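Local coordinates for protein cytochrome P450 monooxygenase (Rhodococcus sp. ECU0066, PDB 6KBH) that probably works as a self-sufficient monooxygenase, carrying heme, FMN and a [2Fe-2S] cluster in one chain, at residues 157-160 and 161-164; 199-202 and 203-207; 315-318 and 319-322; 399-402 and 403-407. One frame throughout, in Å; residues are numbered along the deposited sequence.

In the fold
All four contacts lie in the heme-binding part of the chain, each within one helix or at its end. Contact 4 touches both contact 1 and contact 3. It reaches the heme through Ala399, and its centre is about 9 Å from that of contact 3 and about 12 Å from that of contact 1. The link to contact 3 is polar: Arg400 NE forms a salt bridge with Glu320 OE2 at 2.5 Å. The link to contact 1 is packing, with Thr160 OG1 3.1 Å from Phe406 CE1. Contact 2 is more peripheral. It touches contact 1 through Arg203 and Tyr163, while about 22 Å separates its nearest atoms from those of contact 3.

Contact 1: 157-160 and 161-164; sequences RRLT and REYV
Arg158 and Glu162 stand one turn apart on helix 153-164, which corresponds by position to the D helix of the P450 fold. Arg158 chi1 is 180°, which turns CG opposite the backbone N, and the chain then bends at chi3 toward Glu162. The opposite charges pair here, with Glu162 OE2 near the guanidinium edge, but the modelled approach is too close and its detail is doubtful. The other carboxylate oxygen, Glu162 OE1, lies 3.8 Å from Leu159 CD2. The sure link between the two residues is in the backbone, where Glu162 N is firmly bonded to Arg158 O at 2.9 Å. The side-chain pairing is less certain. One residue on, Leu159 O lies in the plane of the Tyr163 ring, 3.3 Å from the edge atom CD2. Thr160 turns OG1 back to bond Val156 O. On the side of helix 396-413, Arg157 and Arg161 form salt bridges with Glu408 and Glu409. These bridges tie the two helices together and give the like charges of Arg157 and Arg161 an acidic partner each. Arg158 and Glu162 probably add a further charge pair along the helix.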
loop_
_atom_site.group_PDB
_atom_site.type_symbol
_atom_site.label_atom_id
_atom_site.label_comp_id
_atom_site.label_asym_id
_atom_site.label_seq_id
_atom_site.Cartn_x
_atom_site.Cartn_y
_atom_site.Cartn_z
ATOM N N ARG A 157 17.789 1.665 8.243
ATOM C CA ARG A 157 18.801 1.006 7.425
ATOM C C ARG A 157 20.114 0.869 8.186
ATOM O O ARG A 157 20.804 -0.152 8.073
ATOM C CB ARG A 157 19.008 1.779 6.124
ATOM C CG ARG A 157 17.846 1.676 5.152
ATOM C CD ARG A 157 18.150 2.399 3.855
ATOM N NE ARG A 157 17.080 2.230 2.879
ATOM C CZ ARG A 157 16.975 1.183 2.069
ATOM N NH1 ARG A 157 17.875 0.209 2.121
ATOM N NH2 ARG A 157 15.969 1.108 1.209
ATOM N N ARG A 158 20.481 1.895 8.957
ATOM C CA ARG A 158 21.662 1.806 9.812
ATOM C C ARG A 158 21.513 0.685 10.833
ATOM O O ARG A 158 22.401 -0.161 10.980
ATOM C CB ARG A 158 21.904 3.146 10.510
ATOM C CG ARG A 158 23.117 3.164 11.433
ATOM C CD ARG A 158 23.293 4.518 12.112
ATOM N NE ARG A 158 22.297 4.759 13.155
ATOM C CZ ARG A 158 22.407 4.331 14.408
ATOM N NH1 ARG A 158 23.471 3.633 14.783
ATOM N NH2 ARG A 158 21.453 4.599 15.290
ATOM N N LEU A 159 20.380 0.656 11.541
ATOM C CA LEU A 159 20.194 -0.324 12.607
ATOM C C LEU A 159 20.034 -1.735 12.052
ATOM O O LEU A 159 20.498 -2.702 12.668
ATOM C CB LEU A 159 18.987 0.056 13.461
ATOM C CG LEU A 159 19.158 1.316 14.309
ATOM C CD1 LEU A 159 17.839 1.719 14.940
ATOM C CD2 LEU A 159 20.219 1.095 15.376
ATOM N N THR A 160 19.374 -1.877 10.901
ATOM C CA THR A 160 19.217 -3.202 10.309
ATOM C C THR A 160 20.567 -3.818 9.962
ATOM O O THR A 160 20.739 -5.038 10.076
ATOM C CB THR A 160 18.321 -3.128 9.069
ATOM O OG1 THR A 160 17.024 -2.649 9.446
ATOM C CG2 THR A 160 18.166 -4.497 8.427
ATOM N N ARG A 161 21.547 -2.994 9.580
ATOM C CA ARG A 161 22.849 -3.527 9.197
ATOM C C ARG A 161 23.796 -3.679 10.381
ATOM O O ARG A 161 24.540 -4.666 10.449
ATOM C CB ARG A 161 23.501 -2.654 8.130
ATOM C CG ARG A 161 25.017 -2.788 8.103
ATOM C CD ARG A 161 25.543 -2.322 6.773
ATOM N NE ARG A 161 24.593 -2.688 5.721
ATOM C CZ ARG A 161 24.478 -2.055 4.563
ATOM N NH1 ARG A 161 25.259 -1.017 4.303
ATOM N NH2 ARG A 161 23.583 -2.442 3.660
ATOM N N GLU A 162 23.775 -2.725 11.319
ATOM C CA GLU A 162 24.573 -2.848 12.537
ATOM C C GLU A 162 24.419 -4.219 13.181
ATOM O O GLU A 162 25.358 -4.722 13.810
ATOM C CB GLU A 162 24.178 -1.764 13.540
ATOM C CG GLU A 162 24.675 -0.372 13.214
ATOM C CD GLU A 162 24.469 0.593 14.366
ATOM O OE1 GLU A 162 23.922 0.167 15.406
ATOM O OE2 GLU A 162 24.848 1.775 14.233
ATOM N N TYR A 163 23.248 -4.835 13.035
ATOM C CA TYR A 163 22.988 -6.146 13.615
ATOM C C TYR A 163 23.420 -7.287 12.698
ATOM O O TYR A 163 24.056 -8.239 13.157
ATOM C CB TYR A 163 21.502 -6.275 13.964
ATOM C CG TYR A 163 21.146 -5.724 15.327
ATOM C CD1 TYR A 163 21.425 -6.445 16.481
ATOM C CD2 TYR A 163 20.539 -4.481 15.462
ATOM C CE1 TYR A 163 21.105 -5.949 17.729
ATOM C CE2 TYR A 163 20.213 -3.977 16.708
ATOM C CZ TYR A 163 20.499 -4.715 17.838
ATOM O OH TYR A 163 20.179 -4.217 19.081
ATOM N N VAL A 164 23.094 -7.209 11.404
ATOM C CA VAL A 164 23.327 -8.352 10.523
ATOM C C VAL A 164 24.818 -8.616 10.338
ATOM O O VAL A 164 25.231 -9.766 10.150
ATOM C CB VAL A 164 22.610 -8.151 9.172
ATOM C CG1 VAL A 164 22.970 -6.831 8.593
ATOM C CG2 VAL A 164 22.960 -9.257 8.187
#

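Contact 2: 199-202 and 203-207; sequences MDTL and REYSI
Met199 offers its carbonyl to Arg203, whose N bonds Met199 O at 3.1 Å. The aliphatic part of Arg203 runs along the same carbonyl, with CG and CD both close to it. The thioether of Met199 leads off to Leu189 and His190 of helix 183-192. Asp200 follows. Its carboxylate lies alongside Arg203, pointing the same way, with the two flat groups turned steeply against each other. Asp200 OD1 is 4.2 Å from Arg203 NE and well out of the guanidinium plane. The charges probably attract, but no N-H points at the acid. The Arg203 guanidinium has its salt bridge with Glu182 instead. This short helix, 199-204, probably corresponds to the F helix of P450s, or its start, and the long helix 219-242 after it probably to G. Thr201 has OG1 beside the backbone N and opposite the carbonyl carbon (chi1 -58°), which leaves the methyl CG2 anti to N. That lays CG2 over one face of the Tyr205 ring as a CH-pi contact, 3.6 Å from the centroid and 25° off the normal. Tyr205 N also bonds Thr201 O at 2.9 Å, although Tyr205 is the first residue to leave helical geometry. Leu202 packs on Val194 through its side chain. Its carbonyl takes the hydroxyl of Ser206, OG to Leu202 O 2.6 Å, with the donor tilted 28° from the carbonyl plane.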
loop_
_atom_site.group_PDB
_atom_site.type_symbol
_atom_site.label_atom_id
_atom_site.label_comp_id
_atom_site.label_asym_id
_atom_site.label_seq_id
_atom_site.Cartn_x
_atom_site.Cartn_y
_atom_site.Cartn_z
ATOM N N MET A 199 18.186 5.216 25.838
ATOM C CA MET A 199 17.488 4.131 25.166
ATOM C C MET A 199 17.811 2.781 25.790
ATOM O O MET A 199 16.901 1.988 26.049
ATOM C CB MET A 199 17.829 4.139 23.678
ATOM C CG MET A 199 17.332 5.384 22.953
ATOM S SD MET A 199 17.151 5.149 21.178
ATOM C CE MET A 199 18.822 4.681 20.743
ATOM N N ASP A 200 19.088 2.528 26.094
ATOM C CA ASP A 200 19.487 1.183 26.499
ATOM C C ASP A 200 18.773 0.704 27.758
ATOM O O ASP A 200 18.591 -0.507 27.924
ATOM C CB ASP A 200 20.996 1.095 26.693
ATOM C CG ASP A 200 21.726 0.897 25.389
ATOM O OD1 ASP A 200 21.052 0.564 24.386
ATOM O OD2 ASP A 200 22.960 1.076 25.362
ATOM N N THR A 201 18.358 1.594 28.667
ATOM C CA THR A 201 17.622 1.058 29.812
ATOM C C THR A 201 16.170 0.801 29.442
ATOM O O THR A 201 15.601 -0.233 29.813
ATOM C CB THR A 201 17.695 1.972 31.034
ATOM O OG1 THR A 201 19.061 2.160 31.393
ATOM C CG2 THR A 201 16.991 1.281 32.235
ATOM N N LEU A 202 15.551 1.727 28.702
ATOM C CA LEU A 202 14.165 1.507 28.310
ATOM C C LEU A 202 14.003 0.168 27.605
ATOM O O LEU A 202 12.953 -0.474 27.728
ATOM C CB LEU A 202 13.655 2.639 27.414
ATOM C CG LEU A 202 13.481 4.027 28.037
ATOM C CD1 LEU A 202 12.946 5.025 27.008
ATOM C CD2 LEU A 202 12.578 3.968 29.257
ATOM N N ARG A 203 15.045 -0.292 26.908
ATOM C CA ARG A 203 15.013 -1.616 26.296
ATOM C C ARG A 203 15.167 -2.717 27.337
ATOM O O ARG A 203 14.498 -3.752 27.254
ATOM C CB ARG A 203 16.113 -1.738 25.250
ATOM C CG ARG A 203 16.349 -0.479 24.469
ATOM C CD ARG A 203 17.708 -0.469 23.805
ATOM N NE ARG A 203 17.748 -1.392 22.678
ATOM C CZ ARG A 203 18.129 -2.661 22.761
ATOM N NH1 ARG A 203 18.530 -3.167 23.922
ATOM N NH2 ARG A 203 18.123 -3.424 21.678
ATOM N N GLU A 204 16.069 -2.524 28.305
ATOM C CA GLU A 204 16.188 -3.475 29.405
ATOM C C GLU A 204 14.831 -3.713 30.053
ATOM O O GLU A 204 14.498 -4.843 30.431
ATOM C CB GLU A 204 17.202 -2.949 30.427
ATOM C CG GLU A 204 17.874 -3.989 31.327
ATOM C CD GLU A 204 17.003 -4.450 32.486
ATOM O OE1 GLU A 204 17.017 -3.762 33.527
ATOM O OE2 GLU A 204 16.310 -5.488 32.370
ATOM N N TYR A 205 14.019 -2.662 30.154
ATOM C CA TYR A 205 12.686 -2.739 30.731
ATOM C C TYR A 205 11.615 -3.101 29.706
ATOM O O TYR A 205 10.425 -3.041 30.029
ATOM C CB TYR A 205 12.323 -1.409 31.402
ATOM C CG TYR A 205 13.260 -0.957 32.509
ATOM C CD1 TYR A 205 14.135 -1.844 33.125
ATOM C CD2 TYR A 205 13.266 0.365 32.936
ATOM C CE1 TYR A 205 14.988 -1.426 34.133
ATOM C CE2 TYR A 205 14.110 0.790 33.945
ATOM C CZ TYR A 205 14.972 -0.108 34.539
ATOM O OH TYR A 205 15.820 0.316 35.540
ATOM N N SER A 206 12.003 -3.464 28.484
ATOM C CA SER A 206 11.068 -3.852 27.433
ATOM C C SER A 206 11.004 -5.372 27.357
ATOM O O SER A 206 12.036 -6.031 27.191
ATOM C CB SER A 206 11.490 -3.274 26.081
ATOM O OG SER A 206 11.438 -1.859 26.084
ATOM N N ILE A 207 9.796 -5.929 27.476
ATOM C CA ILE A 207 9.607 -7.370 27.602
ATOM C C ILE A 207 8.424 -7.821 26.754
ATOM O O ILE A 207 7.679 -7.015 26.191
ATOM C CB ILE A 207 9.387 -7.807 29.064
ATOM C CG1 ILE A 207 8.159 -7.102 29.643
ATOM C CG2 ILE A 207 10.628 -7.547 29.904
ATOM C CD1 ILE A 207 7.624 -7.751 30.891
#

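Contact 3: 315-318 and 319-322; sequences IPNA and VEEC
Val319 has CG1 beside its backbone N and opposite the carbonyl carbon (chi1 -45°), which directs this methyl back one turn to Ile315. CG1 meets Ile315 CG2 at 3.9 Å, the two side chains crossing at a slant. The other branch, Val319 CG2, faces Pro316 O. With an alanine here, Ile315 CG2 would probably lose its apolar mate, and a gap would be likely beside Ile403 of helix 396-413. Asn317 and Glu320 cross at about a right angle and meet loosely, Asn317 OD1 lying 3.9 Å from Glu320 CB. Asn317 ND2 bonds Arg377 O. The carboxylate of Glu320 leads away to Arg400 and His383, which supply partners for this buried acid. Three backbone bonds are good: Val319 N bonds Ile315 O at 2.9 Å, Glu321 N bonds Asn317 O at 2.9 Å and Cys322 N bonds Ala318 O at 3.0 Å. Glu320 N is held less well, its weak bonding divided between Pro316 O and Asn317 O. Glu321 bends at chi2 to bring OE2 to both Arg324 and Arg377, and Asp374 N bonds the same oxygen. Glu321 and Arg324 have the spacing of the ExxR motif on the K helix of P450s, and Arg377 is consistent with the third member of the Glu-Arg-Arg triad.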
loop_
_atom_site.group_PDB
_atom_site.type_symbol
_atom_site.label_atom_id
_atom_site.label_comp_id
_atom_site.label_asym_id
_atom_site.label_seq_id
_atom_site.Cartn_x
_atom_site.Cartn_y
_atom_site.Cartn_z
ATOM N N ILE A 315 9.477 -6.743 -3.252
ATOM C CA ILE A 315 9.466 -6.760 -1.785
ATOM C C ILE A 315 8.229 -6.067 -1.207
ATOM O O ILE A 315 7.595 -6.640 -0.306
ATOM C CB ILE A 315 10.767 -6.188 -1.239
ATOM C CG1 ILE A 315 11.920 -7.156 -1.499
ATOM C CG2 ILE A 315 10.655 -5.874 0.248
ATOM C CD1 ILE A 315 13.238 -6.665 -1.002
ATOM N N PRO A 316 7.843 -4.859 -1.650
ATOM C CA PRO A 316 6.683 -4.199 -1.016
ATOM C C PRO A 316 5.419 -5.046 -0.984
ATOM O O PRO A 316 4.834 -5.232 0.090
ATOM C CB PRO A 316 6.504 -2.934 -1.867
ATOM C CG PRO A 316 7.853 -2.652 -2.396
ATOM C CD PRO A 316 8.475 -3.984 -2.656
ATOM N N ASN A 317 4.973 -5.565 -2.132
ATOM C CA ASN A 317 3.797 -6.429 -2.112
ATOM C C ASN A 317 4.097 -7.769 -1.454
ATOM O O ASN A 317 3.193 -8.387 -0.882
ATOM C CB ASN A 317 3.258 -6.655 -3.524
ATOM C CG ASN A 317 1.823 -7.165 -3.521
ATOM O OD1 ASN A 317 1.015 -6.773 -2.684
ATOM N ND2 ASN A 317 1.511 -8.065 -4.446
ATOM N N ALA A 318 5.346 -8.237 -1.535
ATOM C CA ALA A 318 5.719 -9.481 -0.871
ATOM C C ALA A 318 5.403 -9.417 0.616
ATOM O O ALA A 318 4.713 -10.290 1.157
ATOM C CB ALA A 318 7.203 -9.780 -1.088
ATOM N N VAL A 319 5.888 -8.372 1.291
ATOM C CA VAL A 319 5.643 -8.242 2.719
ATOM C C VAL A 319 4.164 -8.047 3.012
ATOM O O VAL A 319 3.721 -8.312 4.132
ATOM C CB VAL A 319 6.491 -7.095 3.312
ATOM C CG1 VAL A 319 7.921 -7.166 2.789
ATOM C CG2 VAL A 319 5.869 -5.747 3.013
ATOM N N GLU A 320 3.375 -7.616 2.025
ATOM C CA GLU A 320 1.933 -7.531 2.221
ATOM C C GLU A 320 1.282 -8.908 2.158
ATOM O O GLU A 320 0.358 -9.197 2.930
ATOM C CB GLU A 320 1.309 -6.598 1.181
ATOM C CG GLU A 320 1.688 -5.138 1.361
ATOM C CD GLU A 320 1.059 -4.518 2.598
ATOM O OE1 GLU A 320 -0.157 -4.704 2.811
ATOM O OE2 GLU A 320 1.786 -3.850 3.364
ATOM N N GLU A 321 1.744 -9.768 1.248
ATOM C CA GLU A 321 1.203 -11.120 1.187
ATOM C C GLU A 321 1.578 -11.914 2.432
ATOM O O GLU A 321 0.785 -12.729 2.919
ATOM C CB GLU A 321 1.691 -11.829 -0.075
ATOM C CG GLU A 321 1.180 -13.263 -0.256
ATOM C CD GLU A 321 -0.307 -13.349 -0.574
ATOM O OE1 GLU A 321 -0.998 -12.311 -0.547
ATOM O OE2 GLU A 321 -0.781 -14.464 -0.880
ATOM N N CYS A 322 2.784 -11.691 2.956
ATOM C CA CYS A 322 3.165 -12.321 4.214
ATOM C C CYS A 322 2.268 -11.856 5.353
ATOM O O CYS A 322 1.825 -12.668 6.174
ATOM C CB CYS A 322 4.630 -12.021 4.530
ATOM S SG CYS A 322 5.812 -12.788 3.401
#

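Contact 4: 399-402 and 403-407; sequences ARME and IQIFL. With HEM (protoporphyrin IX containing Fe), chain C.
Glu402 and Phe406 form the tightly packed side of this contact, lying side by side and pointing the same way. Phe406 CG sits beside its backbone N (chi1 -64°), which swings the ring back along the helix until Glu402 O lies over one face, 3.0 Å above its plane. Farther out, Glu402 CG meets Phe406 CZ at 3.4 Å, so the methylene, more than the carboxylate, touches the ring. Met401 and Ile405 also lie side by side, with Met401 CG 3.5 Å from Ile405 CD1. The side of Ala399 and Arg400 is looser within the contact. Ala399 CB turns to the heme instead, 3.7 Å from CBB of a vinyl group. Arg400 extends off the helix to a salt bridge with Asp730, besides the one to Glu320. There the backbone does most of the joining, as Ile403 N bonds Ala399 O at 2.9 Å and Gln404 N bonds Arg400 O at 3.1 Å. Arg400 is covered by loop residues Phe386 and Ile465, and no side of the contact is solvent-exposed. A serine in place of Phe406 is likely to leave a gap beside the Glu402 methylene and strip Val183 and Pro184 of their aromatic neighbour. Helix 396-413, the L helix after the heme ligand Cys393, is flanked by helix 153-164 at Ile405, 183-192 at Glu402 and Phe406, 284-300 at Leu407, and 315-325 at Ile403 and Gln404.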
loop_
_atom_site.group_PDB
_atom_site.type_symbol
_atom_site.label_atom_id
_atom_site.label_comp_id
_atom_site.label_asym_id
_atom_site.label_seq_id
_atom_site.Cartn_x
_atom_site.Cartn_y
_atom_site.Cartn_z
ATOM N N ALA A 399 5.883 -0.099 10.215
ATOM C CA ALA A 399 6.150 -1.533 10.172
ATOM C C ALA A 399 6.337 -2.017 8.739
ATOM O O ALA A 399 7.160 -2.903 8.482
ATOM C CB ALA A 399 5.018 -2.300 10.856
ATOM N N ARG A 400 5.581 -1.454 7.795
ATOM C CA ARG A 400 5.746 -1.829 6.394
ATOM C C ARG A 400 7.143 -1.483 5.896
ATOM O O ARG A 400 7.795 -2.291 5.224
ATOM C CB ARG A 400 4.687 -1.138 5.538
ATOM C CG ARG A 400 3.376 -1.880 5.435
ATOM C CD ARG A 400 2.296 -0.974 4.879
ATOM N NE ARG A 400 1.108 -1.720 4.488
ATOM C CZ ARG A 400 -0.071 -1.164 4.231
ATOM N NH1 ARG A 400 -0.218 0.152 4.322
ATOM N NH2 ARG A 400 -1.103 -1.920 3.878
ATOM N N MET A 401 7.612 -0.270 6.201
ATOM C CA MET A 401 8.974 0.115 5.846
ATOM C C MET A 401 9.985 -0.809 6.511
ATOM O O MET A 401 10.907 -1.320 5.863
ATOM C CB MET A 401 9.225 1.569 6.254
ATOM C CG MET A 401 10.691 1.954 6.278
ATOM S SD MET A 401 11.046 3.484 7.160
ATOM C CE MET A 401 10.401 4.689 6.001
ATOM N N GLU A 402 9.807 -1.042 7.810
ATOM C CA GLU A 402 10.738 -1.850 8.588
ATOM C C GLU A 402 10.910 -3.243 7.993
ATOM O O GLU A 402 12.036 -3.730 7.830
ATOM C CB GLU A 402 10.211 -1.948 10.010
ATOM C CG GLU A 402 11.230 -1.801 11.071
ATOM C CD GLU A 402 10.580 -1.528 12.393
ATOM O OE1 GLU A 402 9.395 -1.136 12.414
ATOM O OE2 GLU A 402 11.237 -1.753 13.413
ATOM N N ILE A 403 9.797 -3.907 7.682
ATOM C CA ILE A 403 9.865 -5.241 7.097
ATOM C C ILE A 403 10.552 -5.188 5.743
ATOM O O ILE A 403 11.422 -6.013 5.433
ATOM C CB ILE A 403 8.458 -5.851 6.983
ATOM C CG1 ILE A 403 7.805 -5.967 8.357
ATOM C CG2 ILE A 403 8.536 -7.217 6.334
ATOM C CD1 ILE A 403 8.489 -6.941 9.258
ATOM N N GLN A 404 10.169 -4.214 4.914
ATOM C CA GLN A 404 10.714 -4.114 3.562
ATOM C C GLN A 404 12.236 -4.038 3.547
ATOM O O GLN A 404 12.881 -4.634 2.685
ATOM C CB GLN A 404 10.123 -2.897 2.857
ATOM C CG GLN A 404 8.922 -3.199 2.003
ATOM C CD GLN A 404 8.182 -1.941 1.666
ATOM O OE1 GLN A 404 7.453 -1.412 2.494
ATOM N NE2 GLN A 404 8.392 -1.425 0.462
ATOM N N ILE A 405 12.826 -3.292 4.477
ATOM C CA ILE A 405 14.281 -3.155 4.512
ATOM C C ILE A 405 14.941 -4.377 5.145
ATOM O O ILE A 405 16.005 -4.818 4.688
ATOM C CB ILE A 405 14.693 -1.841 5.204
ATOM C CG1 ILE A 405 13.850 -0.689 4.719
ATOM C CG2 ILE A 405 16.122 -1.521 4.862
ATOM C CD1 ILE A 405 13.742 0.440 5.698
ATOM N N PHE A 406 14.368 -4.883 6.237
ATOM C CA PHE A 406 14.815 -6.163 6.754
ATOM C C PHE A 406 14.936 -7.175 5.624
ATOM O O PHE A 406 15.971 -7.839 5.460
ATOM C CB PHE A 406 13.847 -6.711 7.808
ATOM C CG PHE A 406 13.711 -5.885 9.058
ATOM C CD1 PHE A 406 14.658 -4.929 9.388
ATOM C CD2 PHE A 406 12.652 -6.095 9.923
ATOM C CE1 PHE A 406 14.526 -4.187 10.548
ATOM C CE2 PHE A 406 12.515 -5.357 11.088
ATOM C CZ PHE A 406 13.457 -4.405 11.398
ATOM N N LEU A 407 13.872 -7.300 4.844
ATOM C CA LEU A 407 13.807 -8.254 3.755
ATOM C C LEU A 407 14.522 -7.777 2.500
ATOM O O LEU A 407 14.587 -8.534 1.528
ATOM C CB LEU A 407 12.346 -8.583 3.431
ATOM C CG LEU A 407 12.087 -9.755 2.480
ATOM C CD1 LEU A 407 12.697 -11.042 3.031
ATOM C CD2 LEU A 407 10.604 -9.920 2.193
HETATM C CHA HEM C . -3.597 -0.350 16.641
HETATM C CHB HEM C . -1.621 -4.420 14.410
HETATM C CHC HEM C . 3.133 -2.099 14.264
HETATM C CHD HEM C . 1.138 1.919 16.473
HETATM C C1A HEM C . -3.214 -1.612 16.005
HETATM C C2A HEM C . -4.352 -2.531 15.891
HETATM C C3A HEM C . -3.808 -3.657 15.269
HETATM C C4A HEM C . -2.376 -3.313 15.069
HETATM C CMA HEM C . -4.524 -4.920 14.903
HETATM C CAA HEM C . -5.777 -2.326 16.307
HETATM C CBA HEM C . -6.726 -2.067 15.180
HETATM C CGA HEM C . -8.118 -1.623 15.480
HETATM O O1A HEM C . -8.386 -1.859 16.687
HETATM O O2A HEM C . -8.641 -1.136 14.440
HETATM C C1B HEM C . -0.161 -4.207 14.158
HETATM C C2B HEM C . 0.773 -5.223 13.487
HETATM C C3B HEM C . 2.257 -4.488 13.441
HETATM C C4B HEM C . 2.054 -3.132 14.090
HETATM C CMB HEM C . 0.413 -6.582 12.990
HETATM C CAB HEM C . 3.535 -5.035 12.903
HETATM C CBB HEM C . 3.536 -5.580 11.517
HETATM C C1C HEM C . 2.693 -0.833 14.915
HETATM C C2C HEM C . 3.815 0.061 15.029
HETATM C C3C HEM C . 3.293 1.179 15.641
HETATM C C4C HEM C . 1.889 0.844 15.830
HETATM C CMC HEM C . 5.222 -0.167 14.583
HETATM C CAC HEM C . 4.026 2.438 15.985
HETATM C CBC HEM C . 4.345 2.768 17.399
HETATM C C1D HEM C . -0.256 1.482 16.624
HETATM C C2D HEM C . -1.110 2.527 17.277
HETATM C C3D HEM C . -2.601 1.821 17.335
HETATM C C4D HEM C . -2.376 0.477 16.703
HETATM C CMD HEM C . -0.682 3.872 17.752
HETATM C CAD HEM C . -3.857 2.406 17.876
HETATM C CBD HEM C . -4.544 3.388 16.984
HETATM C CGD HEM C . -5.974 3.673 17.269
HETATM O O1D HEM C . -6.416 2.749 17.993
HETATM O O2D HEM C . -6.337 4.736 16.703
HETATM N NA HEM C . -1.987 -2.070 15.511
HETATM N NB HEM C . 0.578 -2.933 14.455
HETATM N NC HEM C . 1.491 -0.371 15.403
HETATM N ND HEM C . -0.941 0.184 16.183
HETATM FE FE HEM C . -0.130 -1.461 15.440
#